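Local coordinates for RNA silencing suppressor p19 (Carnation Italian ringspot virus, PDB 6BJG), which suppresses RNA silencing in plants as a homodimer that binds short interfering RNAs tightly and selects them by the length of their duplex, at residues A4-D9 and F65-F70; E17-G22 and D34-W39; G25-F30 and N96-R101. The protein carries 1 engineered substitution. All coordinates share one frame; numbering follows the deposited sequence.

Contact 1. Residues A4-D9 and F65-F70. With nucleotides of chain D.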
loop_
_atom_site.group_PDB
_atom_site.type_symbol
_atom_site.label_atom_id
_atom_site.label_comp_id
_atom_site.label_asym_id
_atom_site.label_seq_id
_atom_site.Cartn_x
_atom_site.Cartn_y
_atom_site.Cartn_z
ATOM N N ALA B 4 16.983 1.914 -22.285
ATOM C CA ALA B 4 15.744 2.339 -22.911
ATOM C C ALA B 4 14.556 1.731 -22.191
ATOM O O ALA B 4 13.442 2.267 -22.252
ATOM C CB ALA B 4 15.725 1.945 -24.388
ATOM N N ILE B 5 14.805 0.624 -21.480
ATOM C CA ILE B 5 13.833 -0.072 -20.649
ATOM C C ILE B 5 13.376 0.876 -19.554
ATOM O O ILE B 5 12.330 0.666 -18.927
ATOM C CB ILE B 5 14.434 -1.354 -20.041
ATOM C CG1 ILE B 5 15.707 -1.016 -19.262
ATOM C CG2 ILE B 5 14.710 -2.406 -21.119
ATOM C CD1 ILE B 5 16.211 -2.136 -18.388
ATOM N N GLN B 6 14.164 1.923 -19.309
ATOM C CA GLN B 6 13.839 2.923 -18.306
ATOM C C GLN B 6 13.765 4.343 -18.845
ATOM O O GLN B 6 13.113 5.180 -18.215
ATOM C CB GLN B 6 14.865 2.892 -17.162
ATOM C CG GLN B 6 14.678 1.733 -16.200
ATOM C CD GLN B 6 13.384 1.830 -15.412
ATOM O OE1 GLN B 6 13.121 2.832 -14.747
ATOM N NE2 GLN B 6 12.566 0.787 -15.486
ATOM N N GLY B 7 14.401 4.634 -19.978
ATOM C CA GLY B 7 14.345 5.959 -20.563
ATOM C C GLY B 7 12.937 6.511 -20.633
ATOM O O GLY B 7 11.962 5.755 -20.635
ATOM N N ASN B 8 12.821 7.838 -20.691
ATOM C CA ASN B 8 11.510 8.475 -20.681
ATOM C C ASN B 8 10.675 8.085 -21.892
ATOM O O ASN B 8 9.449 8.234 -21.859
ATOM C CB ASN B 8 11.677 9.992 -20.619
ATOM C CG ASN B 8 12.658 10.422 -19.545
ATOM O OD1 ASN B 8 12.599 9.950 -18.411
ATOM N ND2 ASN B 8 13.579 11.308 -19.905
ATOM N N ASP B 9 11.306 7.586 -22.956
ATOM C CA ASP B 9 10.563 7.167 -24.139
ATOM C C ASP B 9 9.605 6.029 -23.805
ATOM O O ASP B 9 8.393 6.130 -24.024
ATOM C CB ASP B 9 11.537 6.750 -25.242
ATOM C CG ASP B 9 10.833 6.396 -26.538
ATOM O OD1 ASP B 9 9.757 6.973 -26.809
ATOM O OD2 ASP B 9 11.357 5.544 -27.286
ATOM N N PHE B 65 7.145 -0.604 -13.052
ATOM C CA PHE B 65 8.435 -1.285 -13.136
ATOM C C PHE B 65 9.479 -0.188 -13.308
ATOM O O PHE B 65 9.698 0.303 -14.420
ATOM C CB PHE B 65 8.468 -2.287 -14.284
ATOM C CG PHE B 65 7.267 -3.185 -14.335
ATOM C CD1 PHE B 65 7.043 -4.120 -13.341
ATOM C CD2 PHE B 65 6.363 -3.093 -15.376
ATOM C CE1 PHE B 65 5.933 -4.946 -13.385
ATOM C CE2 PHE B 65 5.254 -3.917 -15.425
ATOM C CZ PHE B 65 5.040 -4.843 -14.430
ATOM N N GLY B 66 10.114 0.205 -12.209
ATOM C CA GLY B 66 10.878 1.438 -12.231
ATOM C C GLY B 66 9.938 2.592 -12.511
ATOM O O GLY B 66 8.872 2.713 -11.898
ATOM N N LYS B 67 10.315 3.446 -13.460
ATOM C CA LYS B 67 9.489 4.582 -13.844
ATOM C C LYS B 67 8.556 4.272 -15.012
ATOM O O LYS B 67 7.975 5.200 -15.584
ATOM C CB LYS B 67 10.373 5.787 -14.188
ATOM C CG LYS B 67 11.509 5.491 -15.156
ATOM C CD LYS B 67 12.041 6.767 -15.807
ATOM C CE LYS B 67 12.527 7.784 -14.783
ATOM N NZ LYS B 67 13.057 9.014 -15.437
ATOM N N VAL B 68 8.391 3.002 -15.368
ATOM C CA VAL B 68 7.497 2.586 -16.445
ATOM C C VAL B 68 6.198 2.134 -15.785
ATOM O O VAL B 68 6.126 1.046 -15.208
ATOM C CB VAL B 68 8.122 1.481 -17.303
ATOM C CG1 VAL B 68 7.229 1.147 -18.491
ATOM C CG2 VAL B 68 9.507 1.901 -17.779
ATOM N N VAL B 69 5.164 2.969 -15.872
ATOM C CA VAL B 69 3.917 2.767 -15.141
ATOM C C VAL B 69 2.790 2.534 -16.139
ATOM O O VAL B 69 2.624 3.305 -17.092
ATOM C CB VAL B 69 3.598 3.968 -14.231
ATOM C CG1 VAL B 69 2.334 3.711 -13.414
ATOM C CG2 VAL B 69 4.777 4.262 -13.315
ATOM N N PHE B 70 2.022 1.472 -15.913
ATOM C CA PHE B 70 0.826 1.165 -16.682
ATOM C C PHE B 70 -0.396 1.365 -15.796
ATOM O O PHE B 70 -0.360 1.052 -14.601
ATOM C CB PHE B 70 0.859 -0.275 -17.202
ATOM C CG PHE B 70 2.057 -0.590 -18.054
ATOM C CD1 PHE B 70 3.269 -0.932 -17.475
ATOM C CD2 PHE B 70 1.968 -0.561 -19.437
ATOM C CE1 PHE B 70 4.370 -1.229 -18.258
ATOM C CE2 PHE B 70 3.068 -0.858 -20.225
ATOM C CZ PHE B 70 4.268 -1.191 -19.634
ATOM P P G D 9 11.764 11.441 -12.475
ATOM O OP1 G D 9 11.735 12.141 -13.784
ATOM O OP2 G D 9 11.508 12.214 -11.234
ATOM O "O5'" G D 9 10.732 10.231 -12.543
ATOM C "C5'" G D 9 9.567 10.213 -11.734
ATOM C "C4'" G D 9 9.264 8.822 -11.243
ATOM O "O4'" G D 9 10.223 8.438 -10.220
ATOM C "C3'" G D 9 7.916 8.649 -10.566
ATOM O "O3'" G D 9 6.855 8.505 -11.493
ATOM C "C2'" G D 9 8.144 7.432 -9.681
ATOM O "O2'" G D 9 8.093 6.230 -10.436
ATOM C "C1'" G D 9 9.583 7.668 -9.223
ATOM N N9 G D 9 9.641 8.415 -7.952
ATOM C C8 G D 9 10.104 9.697 -7.783
ATOM N N7 G D 9 10.039 10.111 -6.548
ATOM C C5 G D 9 9.499 9.037 -5.854
ATOM C C6 G D 9 9.193 8.898 -4.474
ATOM O O6 G D 9 9.344 9.718 -3.560
ATOM N N1 G D 9 8.660 7.644 -4.194
ATOM C C2 G D 9 8.448 6.654 -5.121
ATOM N N2 G D 9 7.921 5.515 -4.649
ATOM N N3 G D 9 8.728 6.770 -6.410
ATOM C C4 G D 9 9.247 7.980 -6.706
ATOM P P G D 8 15.997 14.127 -9.862
ATOM O OP1 G D 8 16.032 14.903 -11.128
ATOM O OP2 G D 8 15.327 14.702 -8.668
ATOM O "O5'" G D 8 15.331 12.717 -10.169
ATOM C "C5'" G D 8 15.932 11.823 -11.094
ATOM C "C4'" G D 8 15.268 10.472 -11.070
ATOM O "O4'" G D 8 15.625 9.762 -9.856
ATOM C "C3'" G D 8 13.750 10.482 -11.053
ATOM O "O3'" G D 8 13.187 10.709 -12.334
ATOM C "C2'" G D 8 13.419 9.117 -10.463
ATOM O "O2'" G D 8 13.524 8.093 -11.441
ATOM C "C1'" G D 8 14.548 8.944 -9.445
ATOM N N9 G D 8 14.145 9.337 -8.081
ATOM C C8 G D 8 14.312 10.557 -7.470
ATOM N N7 G D 8 13.848 10.586 -6.249
ATOM C C5 G D 8 13.345 9.308 -6.041
ATOM C C6 G D 8 12.715 8.736 -4.904
ATOM O O6 G D 8 12.466 9.263 -3.813
ATOM N N1 G D 8 12.362 7.408 -5.127
ATOM C C2 G D 8 12.586 6.718 -6.294
ATOM N N2 G D 8 12.175 5.442 -6.323
ATOM N N3 G D 8 13.172 7.240 -7.359
ATOM C C4 G D 8 13.520 8.528 -7.163
#

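Contact 2. Residues E17-G22 and D34-W39. With nucleotides of chain D; nucleotides of chain C.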
loop_
_atom_site.group_PDB
_atom_site.type_symbol
_atom_site.label_atom_id
_atom_site.label_comp_id
_atom_site.label_asym_id
_atom_site.label_seq_id
_atom_site.Cartn_x
_atom_site.Cartn_y
_atom_site.Cartn_z
ATOM N N GLU B 17 -0.004 3.713 -23.298
ATOM C CA GLU B 17 -0.564 2.381 -23.500
ATOM C C GLU B 17 -2.024 2.322 -23.066
ATOM O O GLU B 17 -2.841 1.638 -23.694
ATOM C CB GLU B 17 0.268 1.353 -22.732
ATOM C CG GLU B 17 -0.002 -0.097 -23.119
ATOM C CD GLU B 17 -1.203 -0.692 -22.406
ATOM O OE1 GLU B 17 -1.662 -0.101 -21.405
ATOM O OE2 GLU B 17 -1.688 -1.754 -22.848
ATOM N N ARG B 18 -2.368 3.039 -21.994
ATOM C CA ARG B 18 -3.727 2.998 -21.466
ATOM C C ARG B 18 -4.748 3.384 -22.527
ATOM O O ARG B 18 -5.825 2.781 -22.612
ATOM C CB ARG B 18 -3.832 3.928 -20.257
ATOM C CG ARG B 18 -5.207 4.006 -19.608
ATOM C CD ARG B 18 -5.153 4.885 -18.363
ATOM N NE ARG B 18 -6.444 4.997 -17.690
ATOM C CZ ARG B 18 -6.654 5.715 -16.592
ATOM N NH1 ARG B 18 -5.660 6.393 -16.033
ATOM N NH2 ARG B 18 -7.861 5.758 -16.049
ATOM N N TRP B 19 -4.427 4.379 -23.350
ATOM C CA TRP B 19 -5.390 4.974 -24.269
ATOM C C TRP B 19 -5.279 4.436 -25.687
ATOM O O TRP B 19 -6.301 4.275 -26.363
ATOM C CB TRP B 19 -5.213 6.492 -24.288
ATOM C CG TRP B 19 -5.041 7.075 -22.921
ATOM C CD1 TRP B 19 -3.907 7.627 -22.404
ATOM C CD2 TRP B 19 -6.033 7.154 -21.890
ATOM N NE1 TRP B 19 -4.133 8.054 -21.118
ATOM C CE2 TRP B 19 -5.430 7.774 -20.779
ATOM C CE3 TRP B 19 -7.372 6.765 -21.801
ATOM C CZ2 TRP B 19 -6.121 8.014 -19.592
ATOM C CZ3 TRP B 19 -8.056 7.004 -20.622
ATOM C CH2 TRP B 19 -7.429 7.622 -19.534
ATOM N N ASP B 20 -4.069 4.168 -26.167
ATOM C CA ASP B 20 -3.907 3.571 -27.484
ATOM C C ASP B 20 -4.194 2.075 -27.371
ATOM O O ASP B 20 -4.656 1.582 -26.339
ATOM C CB ASP B 20 -2.520 3.876 -28.047
ATOM C CG ASP B 20 -1.393 3.412 -27.141
ATOM O OD1 ASP B 20 -1.421 2.248 -26.684
ATOM O OD2 ASP B 20 -0.466 4.215 -26.893
ATOM N N GLY B 21 -3.949 1.340 -28.447
ATOM C CA GLY B 21 -4.090 -0.100 -28.423
ATOM C C GLY B 21 -2.731 -0.761 -28.421
ATOM O O GLY B 21 -2.486 -1.702 -29.180
ATOM N N GLY B 22 -1.841 -0.265 -27.566
ATOM C CA GLY B 22 -0.459 -0.685 -27.603
ATOM C C GLY B 22 0.326 -0.103 -28.753
ATOM O O GLY B 22 1.338 -0.685 -29.154
ATOM N N ASP B 34 -8.542 -0.697 -21.007
ATOM C CA ASP B 34 -9.035 0.336 -20.110
ATOM C C ASP B 34 -10.520 0.599 -20.348
ATOM O O ASP B 34 -11.016 0.524 -21.474
ATOM C CB ASP B 34 -8.240 1.626 -20.300
ATOM C CG ASP B 34 -8.692 2.731 -19.368
ATOM O OD1 ASP B 34 -9.621 3.481 -19.739
ATOM O OD2 ASP B 34 -8.116 2.847 -18.264
ATOM N N GLU B 35 -11.229 0.917 -19.260
ATOM C CA GLU B 35 -12.661 1.190 -19.307
ATOM C C GLU B 35 -13.012 2.501 -18.614
ATOM O O GLU B 35 -14.149 2.669 -18.165
ATOM C CB GLU B 35 -13.449 0.045 -18.667
ATOM C CG GLU B 35 -13.186 -1.322 -19.272
ATOM C CD GLU B 35 -13.772 -2.448 -18.442
ATOM O OE1 GLU B 35 -14.212 -2.183 -17.304
ATOM O OE2 GLU B 35 -13.791 -3.600 -18.924
ATOM N N SER B 36 -12.067 3.429 -18.509
ATOM C CA SER B 36 -12.308 4.641 -17.743
ATOM C C SER B 36 -13.443 5.439 -18.385
ATOM O O SER B 36 -13.436 5.643 -19.606
ATOM C CB SER B 36 -11.040 5.491 -17.657
ATOM O OG SER B 36 -10.826 6.229 -18.845
ATOM N N PRO B 37 -14.422 5.904 -17.613
ATOM C CA PRO B 37 -15.572 6.581 -18.216
ATOM C C PRO B 37 -15.211 7.962 -18.737
ATOM O O PRO B 37 -14.189 8.554 -18.383
ATOM C CB PRO B 37 -16.573 6.670 -17.061
ATOM C CG PRO B 37 -15.725 6.743 -15.854
ATOM C CD PRO B 37 -14.512 5.888 -16.141
ATOM N N SER B 38 -16.083 8.476 -19.598
ATOM C CA SER B 38 -15.954 9.847 -20.057
ATOM C C SER B 38 -16.392 10.811 -18.958
ATOM O O SER B 38 -17.109 10.447 -18.021
ATOM C CB SER B 38 -16.789 10.076 -21.317
ATOM O OG SER B 38 -18.174 9.943 -21.047
ATOM N N TRP B 39 -15.934 12.057 -19.078
ATOM C CA TRP B 39 -16.345 13.097 -18.142
ATOM C C TRP B 39 -17.859 13.138 -17.996
ATOM O O TRP B 39 -18.385 13.285 -16.887
ATOM C CB TRP B 39 -15.822 14.451 -18.619
ATOM C CG TRP B 39 -16.151 15.590 -17.709
ATOM C CD1 TRP B 39 -16.446 15.522 -16.379
ATOM C CD2 TRP B 39 -16.221 16.975 -18.065
ATOM N NE1 TRP B 39 -16.694 16.779 -15.884
ATOM C CE2 TRP B 39 -16.562 17.689 -16.901
ATOM C CE3 TRP B 39 -16.027 17.680 -19.257
ATOM C CZ2 TRP B 39 -16.714 19.073 -16.892
ATOM C CZ3 TRP B 39 -16.178 19.054 -19.248
ATOM C CH2 TRP B 39 -16.518 19.736 -18.073
ATOM P P A D 19 -12.958 24.305 -20.740
ATOM O OP1 A D 19 -13.436 25.006 -21.958
ATOM O OP2 A D 19 -13.708 24.448 -19.466
ATOM O "O5'" A D 19 -12.852 22.749 -21.068
ATOM C "C5'" A D 19 -12.060 22.288 -22.150
ATOM C "C4'" A D 19 -12.036 20.782 -22.221
ATOM O "O4'" A D 19 -11.336 20.239 -21.073
ATOM C "C3'" A D 19 -13.387 20.089 -22.188
ATOM O "O3'" A D 19 -14.043 20.100 -23.443
ATOM C "C2'" A D 19 -13.029 18.691 -21.699
ATOM O "O2'" A D 19 -12.521 17.891 -22.756
ATOM C "C1'" A D 19 -11.896 18.991 -20.716
ATOM N N9 A D 19 -12.372 19.062 -19.322
ATOM C C8 A D 19 -12.731 20.173 -18.603
ATOM N N7 A D 19 -13.115 19.905 -17.378
ATOM C C5 A D 19 -13.004 18.525 -17.286
ATOM C C6 A D 19 -13.261 17.619 -16.242
ATOM N N6 A D 19 -13.704 17.981 -15.037
ATOM N N1 A D 19 -13.044 16.307 -16.481
ATOM C C2 A D 19 -12.598 15.941 -17.690
ATOM N N3 A D 19 -12.321 16.697 -18.748
ATOM C C4 A D 19 -12.547 17.993 -18.477
ATOM O OP3 U C 1 -13.538 8.226 -9.535
ATOM P P U C 1 -12.489 9.197 -9.923
ATOM O OP1 U C 1 -12.891 10.534 -9.418
ATOM O OP2 U C 1 -11.179 8.637 -9.503
ATOM O "O5'" U C 1 -12.476 9.279 -11.512
ATOM C "C5'" U C 1 -12.729 8.123 -12.295
ATOM C "C4'" U C 1 -12.599 8.414 -13.768
ATOM O "O4'" U C 1 -13.687 9.274 -14.204
ATOM C "C3'" U C 1 -11.350 9.168 -14.193
ATOM O "O3'" U C 1 -10.195 8.353 -14.280
ATOM C "C2'" U C 1 -11.779 9.780 -15.517
ATOM O "O2'" U C 1 -11.764 8.811 -16.557
ATOM C "C1'" U C 1 -13.227 10.156 -15.207
ATOM N N1 U C 1 -13.334 11.544 -14.702
ATOM C C2 U C 1 -13.267 12.572 -15.623
ATOM O O2 U C 1 -13.130 12.388 -16.822
ATOM N N3 U C 1 -13.368 13.832 -15.090
ATOM C C4 U C 1 -13.524 14.162 -13.761
ATOM O O4 U C 1 -13.600 15.350 -13.442
ATOM C C5 U C 1 -13.586 13.043 -12.868
ATOM C C6 U C 1 -13.489 11.804 -13.360
ATOM P P C C 2 -8.745 9.018 -14.091
ATOM O OP1 C C 2 -7.705 7.967 -14.236
ATOM O OP2 C C 2 -8.781 9.860 -12.868
ATOM O "O5'" C C 2 -8.612 9.986 -15.344
ATOM C "C5'" C C 2 -8.569 9.465 -16.663
ATOM C "C4'" C C 2 -8.339 10.561 -17.667
ATOM O "O4'" C C 2 -9.475 11.463 -17.676
ATOM C "C3'" C C 2 -7.156 11.468 -17.388
ATOM O "O3'" C C 2 -5.917 10.903 -17.777
ATOM C "C2'" C C 2 -7.526 12.735 -18.145
ATOM O "O2'" C C 2 -7.267 12.599 -19.531
ATOM C "C1'" C C 2 -9.038 12.782 -17.931
ATOM N N1 C C 2 -9.398 13.643 -16.784
ATOM C C2 C C 2 -9.420 15.020 -16.997
ATOM O O2 C C 2 -9.151 15.450 -18.128
ATOM N N3 C C 2 -9.737 15.845 -15.977
ATOM C C4 C C 2 -10.018 15.340 -14.778
ATOM N N4 C C 2 -10.324 16.202 -13.806
ATOM C C5 C C 2 -9.998 13.937 -14.526
ATOM C C6 C C 2 -9.683 13.131 -15.548
#

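Contact 3. Residues G25-F30 and N96-R101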
loop_
_atom_site.group_PDB
_atom_site.type_symbol
_atom_site.label_atom_id
_atom_site.label_comp_id
_atom_site.label_asym_id
_atom_site.label_seq_id
_atom_site.Cartn_x
_atom_site.Cartn_y
_atom_site.Cartn_z
ATOM N N GLY B 25 3.791 -1.078 -29.968
ATOM C CA GLY B 25 4.083 -2.441 -29.582
ATOM C C GLY B 25 4.509 -2.644 -28.146
ATOM O O GLY B 25 5.017 -3.722 -27.822
ATOM N N ILE B 26 4.316 -1.657 -27.271
ATOM C CA ILE B 26 4.774 -1.793 -25.894
ATOM C C ILE B 26 3.990 -2.900 -25.202
ATOM O O ILE B 26 2.752 -2.914 -25.219
ATOM C CB ILE B 26 4.645 -0.460 -25.142
ATOM C CG1 ILE B 26 5.189 -0.612 -23.719
ATOM C CG2 ILE B 26 3.193 0.016 -25.111
ATOM C CD1 ILE B 26 5.501 0.699 -23.043
ATOM N N THR B 27 4.711 -3.841 -24.598
ATOM C CA THR B 27 4.074 -4.922 -23.863
ATOM C C THR B 27 3.519 -4.397 -22.545
ATOM O O THR B 27 4.154 -3.585 -21.867
ATOM C CB THR B 27 5.073 -6.051 -23.601
ATOM O OG1 THR B 27 5.637 -6.494 -24.843
ATOM C CG2 THR B 27 4.395 -7.229 -22.912
ATOM N N SER B 28 2.326 -4.866 -22.183
ATOM C CA SER B 28 1.666 -4.395 -20.980
ATOM C C SER B 28 1.455 -5.535 -19.992
ATOM O O SER B 28 1.320 -6.695 -20.394
ATOM C CB SER B 28 0.307 -3.762 -21.303
ATOM O OG SER B 28 -0.353 -3.370 -20.112
ATOM N N PRO B 29 1.419 -5.237 -18.688
ATOM C CA PRO B 29 1.095 -6.282 -17.708
ATOM C C PRO B 29 -0.380 -6.627 -17.646
ATOM O O PRO B 29 -0.728 -7.678 -17.092
ATOM C CB PRO B 29 1.572 -5.676 -16.383
ATOM C CG PRO B 29 1.450 -4.209 -16.590
ATOM C CD PRO B 29 1.767 -3.962 -18.034
ATOM N N PHE B 30 -1.254 -5.790 -18.196
ATOM C CA PHE B 30 -2.687 -6.003 -18.085
ATOM C C PHE B 30 -3.199 -6.870 -19.226
ATOM O O PHE B 30 -2.674 -6.842 -20.343
ATOM C CB PHE B 30 -3.430 -4.666 -18.073
ATOM C CG PHE B 30 -3.106 -3.810 -16.885
ATOM C CD1 PHE B 30 -3.561 -4.155 -15.624
ATOM C CD2 PHE B 30 -2.346 -2.665 -17.027
ATOM C CE1 PHE B 30 -3.263 -3.372 -14.527
ATOM C CE2 PHE B 30 -2.046 -1.877 -15.935
ATOM C CZ PHE B 30 -2.504 -2.232 -14.684
ATOM N N ASN B 96 5.048 -10.703 -14.747
ATOM C CA ASN B 96 6.448 -11.084 -14.902
ATOM C C ASN B 96 6.880 -11.008 -16.360
ATOM O O ASN B 96 8.000 -10.579 -16.663
ATOM C CB ASN B 96 6.673 -12.490 -14.345
ATOM C CG ASN B 96 6.968 -12.488 -12.856
ATOM O OD1 ASN B 96 8.128 -12.515 -12.443
ATOM N ND2 ASN B 96 5.918 -12.453 -12.041
ATOM N N TYR B 97 6.005 -11.420 -17.280
ATOM C CA TYR B 97 6.304 -11.288 -18.700
ATOM C C TYR B 97 6.560 -9.830 -19.067
ATOM O O TYR B 97 7.586 -9.500 -19.672
ATOM C CB TYR B 97 5.154 -11.860 -19.528
ATOM C CG TYR B 97 5.380 -11.794 -21.022
ATOM C CD1 TYR B 97 6.173 -12.733 -21.664
ATOM C CD2 TYR B 97 4.797 -10.795 -21.789
ATOM C CE1 TYR B 97 6.382 -12.679 -23.029
ATOM C CE2 TYR B 97 5.000 -10.732 -23.154
ATOM C CZ TYR B 97 5.793 -11.676 -23.769
ATOM O OH TYR B 97 5.998 -11.619 -25.129
ATOM N N ALA B 98 5.630 -8.943 -18.702
ATOM C CA ALA B 98 5.790 -7.526 -19.015
ATOM C C ALA B 98 6.992 -6.932 -18.293
ATOM O O ALA B 98 7.712 -6.098 -18.854
ATOM C CB ALA B 98 4.516 -6.764 -18.646
ATOM N N ALA B 99 7.222 -7.347 -17.045
ATOM C CA ALA B 99 8.318 -6.782 -16.267
ATOM C C ALA B 99 9.668 -7.122 -16.886
ATOM O O ALA B 99 10.591 -6.299 -16.870
ATOM C CB ALA B 99 8.252 -7.283 -14.825
ATOM N N SER B 100 9.803 -8.331 -17.435
ATOM C CA SER B 100 11.062 -8.732 -18.055
ATOM C C SER B 100 11.458 -7.820 -19.208
ATOM O O SER B 100 12.613 -7.866 -19.643
ATOM C CB SER B 100 10.968 -10.176 -18.550
ATOM O OG SER B 100 10.082 -10.287 -19.648
ATOM N N ARG B 101 10.535 -6.995 -19.709
ATOM C CA ARG B 101 10.847 -6.067 -20.786
ATOM C C ARG B 101 11.484 -4.775 -20.288
ATOM O O ARG B 101 12.085 -4.051 -21.089
ATOM C CB ARG B 101 9.577 -5.733 -21.575
ATOM C CG ARG B 101 8.880 -6.938 -22.195
ATOM C CD ARG B 101 9.801 -7.670 -23.158
ATOM N NE ARG B 101 9.106 -8.697 -23.933
ATOM C CZ ARG B 101 8.569 -8.505 -25.136
ATOM N NH1 ARG B 101 8.633 -7.316 -25.725
ATOM N NH2 ARG B 101 7.963 -9.509 -25.756
#

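Contact 1. Residues A4-D9 and F65-F70
Gln6 lays its side-chain amide across the type II' turn Phe65 to Val68, the hairpin turn that joins strands 58-65 and 68-75 of the RNA-binding sheet. Glutamine suits this place because its amide both accepts and donates. Gln6 OE1 accepts from Lys67 N at 3.1 Å in an almost straight bond (174°), in the carbonyl plane and on a lone pair. Gln6 NE2 donates a hydrogen bond to Phe65 O, also 3.1 Å away, but from above that carbonyl's plane. Val68 N reaches Phe65 O from the opposite face, so one oxygen serves both the turn and the N-terminal arm. The bend of the Gln6 chain at chi2 (-66°) turns the amide onto the turn. At the corner, Gly66 has a positive phi, which favours glycine, and its CA lies 3.6 Å from Gln6 OE1. Val68 CG2 packs 3.3 Å from Ile5 O, and its side chain also meets Thr10 and Ala14 of helix 8-17. The far end of Lys67 reaches the RNA backbone, with Lys67 CE 3.5 Å from O2' of G8 of chain D. A bend at chi3 (58°) helps carry the ammonium to the helix start, where Lys67 NZ bonds Asn8 OD1 at 3.2 Å, nearly along the C=O axis.

Contact 2. Residues E17-G22 and D34-W39
Trp19 CH2 lies over one face of the Arg18 guanidinium, 3.3 Å above its plane and toward the rim, and Asp34 is at the guanidinium edge. Arg18 CG sits over the centre of one face of the Trp19 ring, while Ser36 OG meets that ring at its edge, 3.4 Å from Trp19 CZ3. The contact lies at the end of the duplex, where Trp39 lies over A19 of chain D, consistent with the caliper by which p19 selects siRNAs by length. Arg18 is extended from CG to NE, and its guanidinium suits the place because it spreads its N-H groups between a carboxylate and a phosphate. Arg18 NE forms a salt bridge with Asp34 OD2 at 2.8 Å, met from above the carboxylate plane, and Arg18 NH2 bonds OP1 of C2 of chain C at 2.9 Å; NH1 adds a weak bond to the same oxygen. Asp34 is itself fixed: Tyr73 N of the sheet bonds OD2, and OD1 accepts from Ser36 N in an Asx turn. Further along, Pro37 O accepts from O2' of U1 of chain C, a 2'-hydroxyl that DNA lacks. Adenine C6 of A19 of chain D lies 3.3 Å above the Trp39 indole plane, over its centre.

Contact 3. Residues G25-F30 and N96-R101
The backbones come nearest at Pro29 and Ala98, where the packing is apolar: Ala98 CB rests against the peptide between Ser28 and Pro29, 3.5 Å from Pro29 N. Pro29 CB lies 3.9 Å from Ala98 CB. The small side chain matters here: with only a methyl on this side of the helix, the CA atoms of Pro29 and Ala98 come within 5.0 Å. Thr27 supplies the second apolar patch. Its CG2, anti to the backbone N, is carried toward the Tyr97 ring and lies 3.6 Å from Tyr97 CE2, the two side chains crossing at about a right angle.

The connection from helix 8-17 to helix 39-45 is thereby laid against the C-terminal part of helix 92-99, its nearest atom about 10 Å from the RNA. Pro29 also packs on Trp63, Phe65 and Phe70 of the sheet, so the proline is wedged between helix and strands.

The polar approach across the segments is not a hydrogen bond. Thr27 OG1 sits over one face of the Arg101 guanidinium, and its 3.2 Å approach to Arg101 NH1 has too poor an angle. Arg101 NH2 instead makes a weak bond to Tyr97 OH.

Hydrogen bonds also form within each segment. Ser28 OG accepts from Phe30 N at 170° in an ST turn that spans Pro29, which has no N-H to give. Ser100 OG bonds back to Tyr97 O at 2.6 Å.

In the fold
From the N terminus, the arm 4-9 enters helix 8-17, and contact 1 closes a loop of 55 residues by tying it to the hairpin turn 65-70. Contact 2 lies wholly within that loop, joining 17-22, at the end of the helix, to 34-39 ahead of helix 39-45. The intervening 25-30 pairs with 96-101 in contact 3, which therefore crosses both others along the chain. The three meet in space as well. Phe70 of contact 1 packs on Thr27, Pro29 and Phe30 of contact 3, and Glu17 of contact 2 touches Phe70, Ile26 and Ser28. Together they bind the N-terminal helix and its following loop to the sheet's 68-75 edge and to helix 92-99.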